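Local structure of multidrug resistance protein (Vibrio cholerae, 1YC9) at residues Asn118-Val123 with Val276-Ala281; Tyr295-Phe298 with His302-Asp305. The protein probably serves as the outer membrane channel of a multidrug efflux system, carrying toxic compounds out of the cell as part of a three-chain assembly. The protein carries 1 engineered substitution. One frame throughout, in Å; residues are numbered along the deposited sequence.

Contact 1. Residues Asn118-Val123 with Val276-Ala281; sequences NRAAVV and VGIAQA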
loop_
_atom_site.group_PDB
_atom_site.type_symbol
_atom_site.label_atom_id
_atom_site.label_comp_id
_atom_site.label_asym_id
_atom_site.label_seq_id
_atom_site.Cartn_x
_atom_site.Cartn_y
_atom_site.Cartn_z
ATOM N N ASN A 118 11.005 -9.612 -32.185
ATOM C CA ASN A 118 9.900 -10.451 -31.738
ATOM C C ASN A 118 10.423 -11.562 -30.832
ATOM O O ASN A 118 9.820 -11.906 -29.835
ATOM C CB ASN A 118 9.121 -11.017 -32.930
ATOM C CG ASN A 118 8.448 -9.950 -33.759
ATOM O OD1 ASN A 118 8.318 -8.817 -33.308
ATOM N ND2 ASN A 118 7.949 -10.324 -34.954
ATOM N N ARG A 119 11.571 -12.118 -31.158
ATOM C CA ARG A 119 12.173 -13.034 -30.247
ATOM C C ARG A 119 12.383 -12.377 -28.876
ATOM O O ARG A 119 12.118 -12.973 -27.850
ATOM C CB ARG A 119 13.509 -13.505 -30.791
ATOM C CG ARG A 119 14.117 -14.537 -29.880
ATOM C CD ARG A 119 15.354 -15.177 -30.469
ATOM N NE ARG A 119 16.398 -14.177 -30.589
ATOM C CZ ARG A 119 17.626 -14.432 -31.017
ATOM N NH1 ARG A 119 17.969 -15.664 -31.350
ATOM N NH2 ARG A 119 18.509 -13.450 -31.102
ATOM N N ALA A 120 12.870 -11.115 -28.841
ATOM C CA ALA A 120 13.105 -10.465 -27.574
ATOM C C ALA A 120 11.818 -10.293 -26.796
ATOM O O ALA A 120 11.789 -10.373 -25.567
ATOM C CB ALA A 120 13.787 -9.043 -27.810
ATOM N N ALA A 121 10.739 -10.099 -27.518
ATOM C CA ALA A 121 9.416 -9.962 -26.912
ATOM C C ALA A 121 9.039 -11.246 -26.222
ATOM O O ALA A 121 8.549 -11.238 -25.088
ATOM C CB ALA A 121 8.407 -9.602 -27.934
ATOM N N VAL A 122 9.322 -12.364 -26.878
ATOM C CA VAL A 122 9.001 -13.633 -26.239
ATOM C C VAL A 122 9.916 -13.928 -25.073
ATOM O O VAL A 122 9.429 -14.366 -24.051
ATOM C CB VAL A 122 8.973 -14.783 -27.253
ATOM C CG1 VAL A 122 8.701 -16.105 -26.568
ATOM C CG2 VAL A 122 7.982 -14.459 -28.284
ATOM N N VAL A 123 11.201 -13.617 -25.172
ATOM C CA VAL A 123 12.089 -13.749 -24.028
ATOM C C VAL A 123 11.675 -12.913 -22.810
ATOM O O VAL A 123 11.728 -13.377 -21.676
ATOM C CB VAL A 123 13.540 -13.436 -24.387
ATOM C CG1 VAL A 123 14.398 -13.504 -23.156
ATOM C CG2 VAL A 123 14.033 -14.466 -25.424
ATOM N N VAL A 276 14.540 -3.219 -23.853
ATOM C CA VAL A 276 15.472 -2.239 -24.372
ATOM C C VAL A 276 15.846 -2.691 -25.769
ATOM O O VAL A 276 15.912 -1.882 -26.706
ATOM C CB VAL A 276 16.726 -2.034 -23.459
ATOM C CG1 VAL A 276 17.777 -1.207 -24.141
ATOM C CG2 VAL A 276 16.337 -1.431 -22.151
ATOM N N GLY A 277 16.116 -4.002 -25.930
ATOM C CA GLY A 277 16.393 -4.506 -27.243
ATOM C C GLY A 277 15.274 -4.293 -28.252
ATOM O O GLY A 277 15.554 -3.985 -29.396
ATOM N N ILE A 278 14.042 -4.526 -27.851
ATOM C CA ILE A 278 12.901 -4.304 -28.696
ATOM C C ILE A 278 12.923 -2.853 -29.166
ATOM O O ILE A 278 12.670 -2.569 -30.344
ATOM C CB ILE A 278 11.605 -4.572 -27.948
ATOM C CG1 ILE A 278 11.427 -6.111 -27.658
ATOM C CG2 ILE A 278 10.396 -4.086 -28.715
ATOM C CD1 ILE A 278 10.340 -6.390 -26.671
ATOM N N ALA A 279 13.126 -1.933 -28.222
ATOM C CA ALA A 279 13.056 -0.496 -28.549
ATOM C C ALA A 279 14.155 -0.109 -29.538
ATOM O O ALA A 279 13.956 0.697 -30.466
ATOM C CB ALA A 279 13.160 0.378 -27.292
ATOM N N GLN A 280 15.322 -0.680 -29.343
ATOM C CA GLN A 280 16.395 -0.505 -30.306
ATOM C C GLN A 280 16.041 -1.049 -31.700
ATOM O O GLN A 280 16.317 -0.398 -32.705
ATOM C CB GLN A 280 17.694 -1.167 -29.810
ATOM C CG GLN A 280 18.385 -0.427 -28.650
ATOM C CD GLN A 280 19.536 -1.248 -28.001
ATOM O OE1 GLN A 280 19.673 -2.452 -28.251
ATOM N NE2 GLN A 280 20.288 -0.607 -27.119
ATOM N N ALA A 281 15.407 -2.238 -31.746
ATOM C CA ALA A 281 15.096 -2.882 -32.992
ATOM C C ALA A 281 14.005 -2.175 -33.782
ATOM O O ALA A 281 13.909 -2.347 -34.986
ATOM C CB ALA A 281 14.702 -4.328 -32.738
#
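Ile278 reaches across from one helix to lie against two successive alanines, Ala120 and Ala121, of the other. The interaction is wholly apolar, and three side chains carry it. With chi1 at -70°, CG1 of Ile278 stands beside its own backbone N and faces helix 117-183, where it lies 3.8 Å from Ala120 CB. The extended chi2 of 167° then carries CD1 past that methyl to Ala121. There it meets main chain as much as side chain, since CD1 of Ile278 is 3.7 Å from Ala121 CA. The methyl contact, Ala121 CB to Ile278 CD1, is 4.0 Å. The isoleucine tip is thus laid on the helix backbone beside a methyl group.

Backbone proximity gives the second line of evidence. Ala120 CA and Ile278 CA are 6.3 Å apart, a close approach consistent with the small residues here, Ala120 facing the other helix and Gly277 having no side chain. The interface is modest, 119 Å² counted over both segments. The two segments run in opposite directions, an antiparallel helix pairing at the sheet-proximal end of the helical part, as in the alpha-helical barrel of outer membrane factors.

Lys117 and Gln274 extend the contact, touching Ile278 and Ala120 respectively. On another side of helix 260-281, Ala279 packs on Leu331 and Ala334 of helix 326-391. Asn118 ND2 bonds to Asp111 OD2 on strand 98-111, tying the start of helix 117-183 to the sheet.

Contact 2. Residues Tyr295-Phe298 with His302-Asp305; sequences YQAF and HLFD. With BOG (octyl beta-D-glucopyranoside), chain B.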
loop_
_atom_site.group_PDB
_atom_site.type_symbol
_atom_site.label_atom_id
_atom_site.label_comp_id
_atom_site.label_asym_id
_atom_site.label_seq_id
_atom_site.Cartn_x
_atom_site.Cartn_y
_atom_site.Cartn_z
ATOM N N TYR A 295 -11.479 -16.153 -53.992
ATOM C CA TYR A 295 -12.353 -15.812 -55.054
ATOM C C TYR A 295 -12.869 -14.353 -54.851
ATOM O O TYR A 295 -13.062 -13.931 -53.721
ATOM C CB TYR A 295 -13.609 -16.626 -54.929
ATOM C CG TYR A 295 -13.312 -18.145 -54.899
ATOM C CD1 TYR A 295 -13.162 -18.792 -53.686
ATOM C CD2 TYR A 295 -13.227 -18.854 -56.065
ATOM C CE1 TYR A 295 -12.943 -20.156 -53.636
ATOM C CE2 TYR A 295 -13.030 -20.249 -56.028
ATOM C CZ TYR A 295 -12.901 -20.853 -54.815
ATOM O OH TYR A 295 -12.701 -22.197 -54.697
ATOM N N GLN A 296 -12.956 -13.669 -55.954
ATOM C CA GLN A 296 -13.514 -12.300 -56.033
ATOM C C GLN A 296 -14.303 -12.245 -57.314
ATOM O O GLN A 296 -13.845 -12.613 -58.397
ATOM C CB GLN A 296 -12.376 -11.271 -56.007
ATOM C CG GLN A 296 -11.571 -11.252 -54.745
ATOM C CD GLN A 296 -10.317 -10.407 -54.858
ATOM O OE1 GLN A 296 -9.828 -10.178 -55.955
ATOM N NE2 GLN A 296 -9.853 -9.903 -53.741
ATOM N N ALA A 297 -15.550 -11.700 -57.251
ATOM C CA ALA A 297 -16.362 -11.601 -58.407
ATOM C C ALA A 297 -17.369 -10.439 -58.386
ATOM O O ALA A 297 -17.849 -10.102 -57.326
ATOM C CB ALA A 297 -17.116 -12.941 -58.649
ATOM N N PHE A 298 -17.542 -9.881 -59.563
ATOM C CA PHE A 298 -18.697 -9.041 -59.935
ATOM C C PHE A 298 -19.792 -10.059 -60.163
ATOM O O PHE A 298 -19.699 -10.865 -61.098
ATOM C CB PHE A 298 -18.325 -8.308 -61.208
ATOM C CG PHE A 298 -19.413 -7.437 -61.746
ATOM C CD1 PHE A 298 -19.428 -6.076 -61.456
ATOM C CD2 PHE A 298 -20.386 -7.959 -62.555
ATOM C CE1 PHE A 298 -20.408 -5.273 -61.964
ATOM C CE2 PHE A 298 -21.408 -7.105 -63.061
ATOM C CZ PHE A 298 -21.372 -5.792 -62.758
ATOM N N HIS A 302 -21.411 -15.546 -59.513
ATOM C CA HIS A 302 -20.204 -15.866 -60.265
ATOM C C HIS A 302 -18.943 -16.041 -59.423
ATOM O O HIS A 302 -17.824 -16.118 -60.016
ATOM C CB HIS A 302 -19.987 -14.773 -61.303
ATOM C CG HIS A 302 -21.028 -14.756 -62.377
ATOM N ND1 HIS A 302 -21.092 -15.709 -63.373
ATOM C CD2 HIS A 302 -22.044 -13.884 -62.619
ATOM C CE1 HIS A 302 -22.118 -15.433 -64.169
ATOM N NE2 HIS A 302 -22.711 -14.331 -63.730
ATOM N N LEU A 303 -19.106 -16.102 -58.109
ATOM C CA LEU A 303 -17.991 -16.062 -57.159
ATOM C C LEU A 303 -16.973 -17.173 -57.456
ATOM O O LEU A 303 -15.763 -16.954 -57.441
ATOM C CB LEU A 303 -18.488 -16.196 -55.744
ATOM C CG LEU A 303 -17.455 -16.056 -54.656
ATOM C CD1 LEU A 303 -16.741 -14.677 -54.747
ATOM C CD2 LEU A 303 -18.099 -16.286 -53.311
ATOM N N PHE A 304 -17.514 -18.330 -57.837
ATOM C CA PHE A 304 -16.697 -19.502 -58.072
ATOM C C PHE A 304 -16.348 -19.851 -59.513
ATOM O O PHE A 304 -15.665 -20.882 -59.724
ATOM C CB PHE A 304 -17.338 -20.699 -57.370
ATOM C CG PHE A 304 -17.577 -20.493 -55.927
ATOM C CD1 PHE A 304 -18.873 -20.536 -55.420
ATOM C CD2 PHE A 304 -16.548 -20.271 -55.043
ATOM C CE1 PHE A 304 -19.124 -20.336 -54.055
ATOM C CE2 PHE A 304 -16.792 -20.076 -53.666
ATOM C CZ PHE A 304 -18.070 -20.131 -53.166
ATOM N N ASP A 305 -16.721 -19.006 -60.459
ATOM C CA ASP A 305 -16.484 -19.171 -61.877
ATOM C C ASP A 305 -15.005 -19.310 -62.137
ATOM O O ASP A 305 -14.163 -18.640 -61.509
ATOM C CB ASP A 305 -16.900 -17.962 -62.729
ATOM C CG ASP A 305 -18.429 -17.827 -62.881
ATOM O OD1 ASP A 305 -19.169 -18.553 -62.210
ATOM O OD2 ASP A 305 -18.934 -17.040 -63.658
HETATM C C1 BOG B . -9.818 -22.307 -57.554
HETATM O O1 BOG B . -9.210 -22.091 -56.348
HETATM C C2 BOG B . -9.308 -23.573 -58.310
HETATM O O2 BOG B . -7.952 -23.953 -57.976
HETATM C C3 BOG B . -9.708 -23.506 -59.744
HETATM O O3 BOG B . -9.398 -24.653 -60.483
HETATM C C4 BOG B . -10.660 -22.491 -60.342
HETATM O O4 BOG B . -10.551 -22.127 -61.707
HETATM C C5 BOG B . -10.907 -21.260 -59.460
HETATM O O5 BOG B . -10.500 -21.229 -58.166
HETATM C C6 BOG B . -12.088 -20.339 -59.808
HETATM O O6 BOG B . -13.201 -21.266 -59.546
HETATM C "C1'" BOG B . -9.280 -20.862 -55.630
HETATM C "C2'" BOG B . -9.383 -21.116 -54.169
HETATM C "C3'" BOG B . -8.388 -22.147 -53.635
HETATM C "C4'" BOG B . -8.430 -22.241 -52.131
HETATM C "C5'" BOG B . -7.427 -23.246 -51.633
HETATM C "C6'" BOG B . -7.182 -23.172 -50.124
HETATM C "C7'" BOG B . -8.135 -24.021 -49.304
HETATM C "C8'" BOG B . -7.660 -24.100 -47.855
#
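In the hairpin of strands 286-298 and 309-322, which as in other outer membrane factors probably contributes to a trimeric membrane beta-barrel, the connection folds back on the first strand, setting Leu303 and Phe304 against Tyr295 and Ala297. The aromatic pair is T-shaped: Phe304 directs its CD2 edge over the centre of one Tyr295 face, with planes at 86° and ring centroids 4.8 Å apart. Leu303, whose CG is anti to the backbone N (chi1 -175°), brings CD1 within 3.7 Å of Tyr295 CB. Farther along the strand, Ala297 CB rests 3.6 Å from Leu303 CA.

A type I turn from His302 to Asp305 shapes the returning chain. Its ends are joined twice, by Asp305 N to His302 O and by His302 ND1 to Asp305 OD2 at 2.6 Å. The imidazole N-H meets the carboxylate on its syn side, though 28° out of its plane. O6 of the detergent octyl glucoside is modelled as donor to Phe304 O at 2.5 Å, short enough that the exact length is doubtful; its alkyl atom C2' approaches Tyr295 OH at 3.5 Å.

Aromatic and aliphatic packing therefore joins loop to strand, while polar bonds fix the turn itself. The cost is Leu303 O, buried against Tyr295 CB at 3.3 Å without a hydrogen-bond partner in the model.

The two contacts are successive along the chain: helix 260-281, which supplies half of contact 1, leads into strand 286-298, whose far end supplies half of contact 2. Their centres are 43 Å apart and their nearest atoms about 26 Å apart, without touching; strand 286-298 runs between them. Both lie on the same side of the chain's centre, about 30 Å from it for contact 1 and 61 Å for contact 2. Contact 1 marks the junction of helices and sheet, contact 2 a distal strand connection. Octyl glucoside binds at contact 2, where a neighbouring subunit also approaches; no other subunit touches the segments of contact 1.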